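Local coordinates for tubulin-like protein CetZ1 (Haloferax volcanii, PDB 4B46) that binds GTP, probably hydrolyses it, and controls cell shape, being essential for developing the rod-shaped cells needed for efficient swimming, at residues L165-N169 with D170-K174; V352-I355 with K356-Q359. All blocks are in the same frame, centred on the assembly; numbering follows the deposited sequence.

Contact 1 of 2, residues L165-N169 with D170-K174; sequences LVFDN and DAWRK. With GDP (guanosine-5'-diphosphate), chain B.
Phe167 and Trp172 stack where the chain leaves the strand and turns over. The phenyl ring lies against one face of the indole as an offset stack, its centroid 4.2 Å from that of the five-membered ring of Trp172 and the planes 28° apart. The outer end of the phenyl makes the contact: Phe167 CZ comes within 3.3 Å of Trp172 CG, above the indole plane and displaced toward its rim. With CG of Phe167 trans to its own amide nitrogen (chi1 -174°), the ring stands off the strand's flank, where the Trp172 side chain, carried back by the turn, crosses that of Phe167 at about a right angle. At the indole edge, in its plane, sits the carbonyl oxygen of Asp168, 3.2 Å from Trp172 CD1; beyond the pair, Trp172 NE1 donates to the carbonyl of Leu283. An alanine in place of Trp172 would probably leave one side of the Phe167 ring without its stacking partner and the Leu283 carbonyl without this donor.

The turn itself is held by Ala171 N to Asp168 O and Trp172 N to Asn169 O, both 3.0 Å. Asp168 OD1 accepts Asp170 N at 3.0 Å from above the carboxylate plane, while its OD2 is paired with Arg354.

Asn169 points away from the turn, to the nucleotide. Its carboxamide reads the guanine edge with two bonds: ND2 gives a nearly straight one to GDP N3 (3.0 Å, 170°), and OD1 takes one from GDP N2 (3.2 Å), more bent. OD1 also lies at the edge of the Phe167 ring, in its plane. A strand end running into a short 3-10 turn that offers an asparagine to the base is part of the guanine pocket of the tubulin/FtsZ GTPase fold.

Contact 2 of 2, residues V352-I355 with K356-Q359; sequences VPRI and KELQ
Arg354 and Glu357, one helical turn apart, run side by side and join in a salt bridge: Arg354 NH1 donates to Glu357 OE1 at 3.0 Å. The oxygen stands at the guanidinium edge, close to its plane, and is met on its syn side; the two flat groups are nearly coplanar, 19° apart. Arg354 leaves the backbone with CG trans to N (chi1 172°), then bends at chi2 and chi3, which swings the guanidinium back toward Glu357. Its NE holds Asp168 at the same time, so one arginine serves two carboxylates, which would be expected to favour their ionised forms.

The packed side of these first two turns is built on Ile355 and Leu358. Both are buried, but their methyls only approach each other, CD1 to CD1 at 4.5 Å; both pack on helix 144-160, Ile355 on Phe154 and Leu358 on Ala151, and Leu358 also on Leu137. At the border of this side, Gln359 lays its chain over the backbone, CG 3.3 Å from the carbonyl oxygen of Ile355, and brings NE2 to 3.8 Å from Ile355 CG2.

The solvent side is looser. Pro353 and Lys356 are exposed; the aliphatic start of Lys356 passes Val352 O, with CG 3.6 Å away, before its amine turns back to Asn351.

Four successive main-chain bonds tie the segments: Lys356 N to Val352 O, Glu357 N to Pro353 O, Leu358 N to Arg354 O and Gln359 N to Ile355 O. Val352 is the N-cap residue and Pro353 takes the first helical position, where its lack of an N-H costs no helical bond. This is the opening of an amphipathic alpha-helix with an i to i+3 salt bridge, the last modelled helix, packed against helix 144-160 of the GTPase domain.

Overall arrangement
Contact 1 comes first along the chain, at the end of strand 163-168 and in the loop leading to helix 179-198; contact 2 follows much later, at the start of helix 353-366. Their centres lie 14 Å apart, on the same side of the chain's centre. They meet directly: Asp168 OD2 and Arg354 NE form a salt bridge of 2.8 Å, and Arg354 NH2 packs on CB of Asp170. Contact 1 belongs to the GTPase domain and contact 2 to the C-terminal domain. That salt bridge ties helix 353-366 to the strand end that leads into Asn169; the side chain of Arg354 is about 8 Å from GDP.

Contact 1 of 2, residues L165-N169 with D170-K174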
loop_
_atom_site.group_PDB
_atom_site.type_symbol
_atom_site.label_atom_id
_atom_site.label_comp_id
_atom_site.label_asym_id
_atom_site.label_seq_id
_atom_site.Cartn_x
_atom_site.Cartn_y
_atom_site.Cartn_z
ATOM N N LEU A 165 -5.290 -0.249 -2.020
ATOM C CA LEU A 165 -4.897 0.319 -0.744
ATOM C C LEU A 165 -4.316 1.693 -1.043
ATOM O O LEU A 165 -3.518 1.837 -1.968
ATOM C CB LEU A 165 -3.808 -0.532 -0.073
ATOM C CG LEU A 165 -3.976 -2.012 0.355
ATOM C CD1 LEU A 165 -4.797 -2.146 1.618
ATOM C CD2 LEU A 165 -4.539 -2.921 -0.721
ATOM N N VAL A 166 -4.699 2.694 -0.258
ATOM C CA VAL A 166 -4.281 4.070 -0.542
ATOM C C VAL A 166 -3.522 4.690 0.631
ATOM O O VAL A 166 -3.906 4.532 1.798
ATOM C CB VAL A 166 -5.495 4.953 -0.921
ATOM C CG1 VAL A 166 -5.085 6.432 -1.148
ATOM C CG2 VAL A 166 -6.201 4.390 -2.145
ATOM N N PHE A 167 -2.434 5.380 0.308
ATOM C CA PHE A 167 -1.743 6.242 1.254
ATOM C C PHE A 167 -1.698 7.646 0.653
ATOM O O PHE A 167 -1.215 7.831 -0.467
ATOM C CB PHE A 167 -0.329 5.726 1.554
ATOM C CG PHE A 167 0.372 6.495 2.639
ATOM C CD1 PHE A 167 1.065 7.662 2.345
ATOM C CD2 PHE A 167 0.322 6.058 3.958
ATOM C CE1 PHE A 167 1.703 8.383 3.346
ATOM C CE2 PHE A 167 0.953 6.770 4.968
ATOM C CZ PHE A 167 1.646 7.937 4.659
ATOM N N ASP A 168 -2.209 8.632 1.386
ATOM C CA ASP A 168 -2.288 10.000 0.872
ATOM C C ASP A 168 -1.159 10.870 1.441
ATOM O O ASP A 168 -1.206 11.257 2.609
ATOM C CB ASP A 168 -3.666 10.588 1.227
ATOM C CG ASP A 168 -3.956 11.915 0.526
ATOM O OD1 ASP A 168 -3.060 12.477 -0.149
ATOM O OD2 ASP A 168 -5.103 12.396 0.645
ATOM N N ASN A 169 -0.148 11.182 0.626
ATOM C CA ASN A 169 0.921 12.083 1.077
ATOM C C ASN A 169 0.395 13.398 1.635
ATOM O O ASN A 169 1.012 13.989 2.516
ATOM C CB ASN A 169 1.903 12.420 -0.052
ATOM C CG ASN A 169 2.868 11.287 -0.356
ATOM O OD1 ASN A 169 2.970 10.307 0.394
ATOM N ND2 ASN A 169 3.592 11.422 -1.461
ATOM N N ASP A 170 -0.731 13.876 1.116
ATOM C CA ASP A 170 -1.230 15.179 1.556
ATOM C C ASP A 170 -1.618 15.180 3.046
ATOM O O ASP A 170 -1.551 16.214 3.713
ATOM C CB ASP A 170 -2.410 15.638 0.697
ATOM C CG ASP A 170 -2.782 17.085 0.955
ATOM O OD1 ASP A 170 -1.889 17.953 0.863
ATOM O OD2 ASP A 170 -3.964 17.362 1.250
ATOM N N ALA A 171 -2.003 14.022 3.564
ATOM C CA ALA A 171 -2.395 13.916 4.971
ATOM C C ALA A 171 -1.183 13.711 5.868
ATOM O O ALA A 171 -1.287 13.792 7.086
ATOM C CB ALA A 171 -3.383 12.763 5.163
ATOM N N TRP A 172 -0.037 13.418 5.264
ATOM C CA TRP A 172 1.150 13.070 6.032
ATOM C C TRP A 172 2.332 14.005 5.745
ATOM O O TRP A 172 3.487 13.650 5.982
ATOM C CB TRP A 172 1.540 11.620 5.754
ATOM C CG TRP A 172 0.498 10.637 6.242
ATOM C CD1 TRP A 172 -0.631 10.254 5.592
ATOM C CD2 TRP A 172 0.502 9.941 7.493
ATOM N NE1 TRP A 172 -1.339 9.358 6.363
ATOM C CE2 TRP A 172 -0.657 9.141 7.530
ATOM C CE3 TRP A 172 1.373 9.917 8.586
ATOM C CZ2 TRP A 172 -0.972 8.326 8.619
ATOM C CZ3 TRP A 172 1.066 9.107 9.660
ATOM C CH2 TRP A 172 -0.096 8.319 9.669
ATOM N N ARG A 173 2.044 15.196 5.235
ATOM C CA ARG A 173 3.114 16.133 4.889
ATOM C C ARG A 173 3.975 16.508 6.092
ATOM O O ARG A 173 3.488 16.615 7.218
ATOM C CB ARG A 173 2.546 17.382 4.209
ATOM C CG ARG A 173 2.222 17.162 2.747
ATOM C CD ARG A 173 0.931 17.835 2.336
ATOM N NE ARG A 173 1.019 19.284 2.330
ATOM C CZ ARG A 173 0.110 20.088 2.866
ATOM N NH1 ARG A 173 -0.963 19.581 3.466
ATOM N NH2 ARG A 173 0.276 21.401 2.805
ATOM N N LYS A 174 5.269 16.676 5.847
ATOM C CA LYS A 174 6.202 17.052 6.899
ATOM C C LYS A 174 6.712 18.459 6.572
ATOM O O LYS A 174 7.480 18.654 5.629
ATOM C CB LYS A 174 7.335 16.024 6.984
ATOM C CG LYS A 174 6.865 14.596 6.663
ATOM C CD LYS A 174 7.317 13.567 7.695
ATOM C CE LYS A 174 6.227 13.216 8.716
ATOM N NZ LYS A 174 5.112 12.335 8.195
HETATM P PB GDP B . 7.339 8.719 -11.598
HETATM O O1B GDP B . 7.214 9.434 -12.913
HETATM O O2B GDP B . 8.687 8.059 -11.426
HETATM O O3B GDP B . 6.217 7.718 -11.503
HETATM O O3A GDP B . 7.157 9.876 -10.509
HETATM P PA GDP B . 7.624 9.762 -8.984
HETATM O O1A GDP B . 7.442 8.384 -8.445
HETATM O O2A GDP B . 9.033 10.268 -8.845
HETATM O "O5'" GDP B . 6.613 10.815 -8.293
HETATM C "C5'" GDP B . 5.214 10.531 -8.365
HETATM C "C4'" GDP B . 4.537 11.021 -7.098
HETATM O "O4'" GDP B . 4.950 10.233 -5.995
HETATM C "C3'" GDP B . 4.985 12.419 -6.715
HETATM O "O3'" GDP B . 4.117 13.346 -7.353
HETATM C "C2'" GDP B . 4.862 12.453 -5.200
HETATM O "O2'" GDP B . 3.507 12.690 -4.812
HETATM C "C1'" GDP B . 5.089 11.028 -4.796
HETATM N N9 GDP B . 6.438 10.666 -4.340
HETATM C C8 GDP B . 7.602 10.833 -5.000
HETATM N N7 GDP B . 8.627 10.287 -4.294
HETATM C C5 GDP B . 8.096 9.728 -3.178
HETATM C C6 GDP B . 8.593 8.968 -2.011
HETATM O O6 GDP B . 9.815 8.697 -1.872
HETATM N N1 GDP B . 7.690 8.587 -1.098
HETATM C C2 GDP B . 6.377 8.857 -1.198
HETATM N N2 GDP B . 5.547 8.439 -0.213
HETATM N N3 GDP B . 5.848 9.537 -2.239
HETATM C C4 GDP B . 6.651 9.977 -3.231
#

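Contact 2 of 2, residues V352-I355 with K356-Q359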
loop_
_atom_site.group_PDB
_atom_site.type_symbol
_atom_site.label_atom_id
_atom_site.label_comp_id
_atom_site.label_asym_id
_atom_site.label_seq_id
_atom_site.Cartn_x
_atom_site.Cartn_y
_atom_site.Cartn_z
ATOM N N VAL A 352 -15.613 9.227 0.427
ATOM C CA VAL A 352 -14.326 9.748 0.852
ATOM C C VAL A 352 -14.085 11.088 0.150
ATOM O O VAL A 352 -14.002 11.143 -1.076
ATOM C CB VAL A 352 -13.207 8.741 0.530
ATOM C CG1 VAL A 352 -11.882 9.235 1.058
ATOM C CG2 VAL A 352 -13.554 7.357 1.132
ATOM N N PRO A 353 -14.013 12.181 0.927
ATOM C CA PRO A 353 -13.836 13.519 0.343
ATOM C C PRO A 353 -12.679 13.577 -0.655
ATOM O O PRO A 353 -12.844 14.100 -1.756
ATOM C CB PRO A 353 -13.551 14.402 1.568
ATOM C CG PRO A 353 -14.306 13.723 2.671
ATOM C CD PRO A 353 -14.184 12.235 2.392
ATOM N N ARG A 354 -11.538 13.018 -0.281
ATOM C CA ARG A 354 -10.371 13.045 -1.142
ATOM C C ARG A 354 -10.637 12.340 -2.479
ATOM O O ARG A 354 -10.215 12.814 -3.531
ATOM C CB ARG A 354 -9.188 12.408 -0.423
ATOM C CG ARG A 354 -7.965 12.208 -1.280
ATOM C CD ARG A 354 -7.388 13.540 -1.772
ATOM N NE ARG A 354 -5.929 13.506 -1.736
ATOM C CZ ARG A 354 -5.133 14.238 -2.509
ATOM N NH1 ARG A 354 -5.651 15.066 -3.409
ATOM N NH2 ARG A 354 -3.814 14.131 -2.393
ATOM N N ILE A 355 -11.346 11.214 -2.433
ATOM C CA ILE A 355 -11.699 10.492 -3.649
ATOM C C ILE A 355 -12.718 11.265 -4.477
ATOM O O ILE A 355 -12.597 11.355 -5.702
ATOM C CB ILE A 355 -12.204 9.066 -3.332
ATOM C CG1 ILE A 355 -11.112 8.278 -2.608
ATOM C CG2 ILE A 355 -12.645 8.344 -4.611
ATOM C CD1 ILE A 355 -9.746 8.393 -3.286
ATOM N N LYS A 356 -13.706 11.856 -3.809
ATOM C CA LYS A 356 -14.682 12.694 -4.500
ATOM C C LYS A 356 -14.027 13.910 -5.175
ATOM O O LYS A 356 -14.469 14.337 -6.241
ATOM C CB LYS A 356 -15.795 13.156 -3.544
ATOM C CG LYS A 356 -16.768 12.044 -3.147
ATOM C CD LYS A 356 -18.037 12.603 -2.514
ATOM C CE LYS A 356 -17.770 13.180 -1.127
ATOM N NZ LYS A 356 -19.003 13.743 -0.492
ATOM N N GLU A 357 -12.985 14.459 -4.556
ATOM C CA GLU A 357 -12.231 15.553 -5.168
ATOM C C GLU A 357 -11.578 15.114 -6.483
ATOM O O GLU A 357 -11.699 15.793 -7.502
ATOM C CB GLU A 357 -11.124 16.057 -4.245
ATOM C CG GLU A 357 -10.239 17.115 -4.939
ATOM C CD GLU A 357 -8.796 17.081 -4.490
ATOM O OE1 GLU A 357 -8.431 16.157 -3.738
ATOM O OE2 GLU A 357 -8.026 18.001 -4.869
ATOM N N LEU A 358 -10.868 13.993 -6.430
ATOM C CA LEU A 358 -10.160 13.470 -7.585
ATOM C C LEU A 358 -11.122 13.158 -8.729
ATOM O O LEU A 358 -10.857 13.507 -9.881
ATOM C CB LEU A 358 -9.355 12.228 -7.209
ATOM C CG LEU A 358 -8.181 12.467 -6.263
ATOM C CD1 LEU A 358 -7.458 11.148 -6.002
ATOM C CD2 LEU A 358 -7.225 13.499 -6.834
ATOM N N GLN A 359 -12.243 12.515 -8.411
ATOM C CA GLN A 359 -13.268 12.262 -9.418
ATOM C C GLN A 359 -13.727 13.561 -10.090
ATOM O O GLN A 359 -13.855 13.621 -11.315
ATOM C CB GLN A 359 -14.451 11.489 -8.817
ATOM C CG GLN A 359 -14.058 10.092 -8.337
ATOM C CD GLN A 359 -15.164 9.362 -7.583
ATOM O OE1 GLN A 359 -16.093 9.974 -7.045
ATOM N NE2 GLN A 359 -15.060 8.039 -7.535
#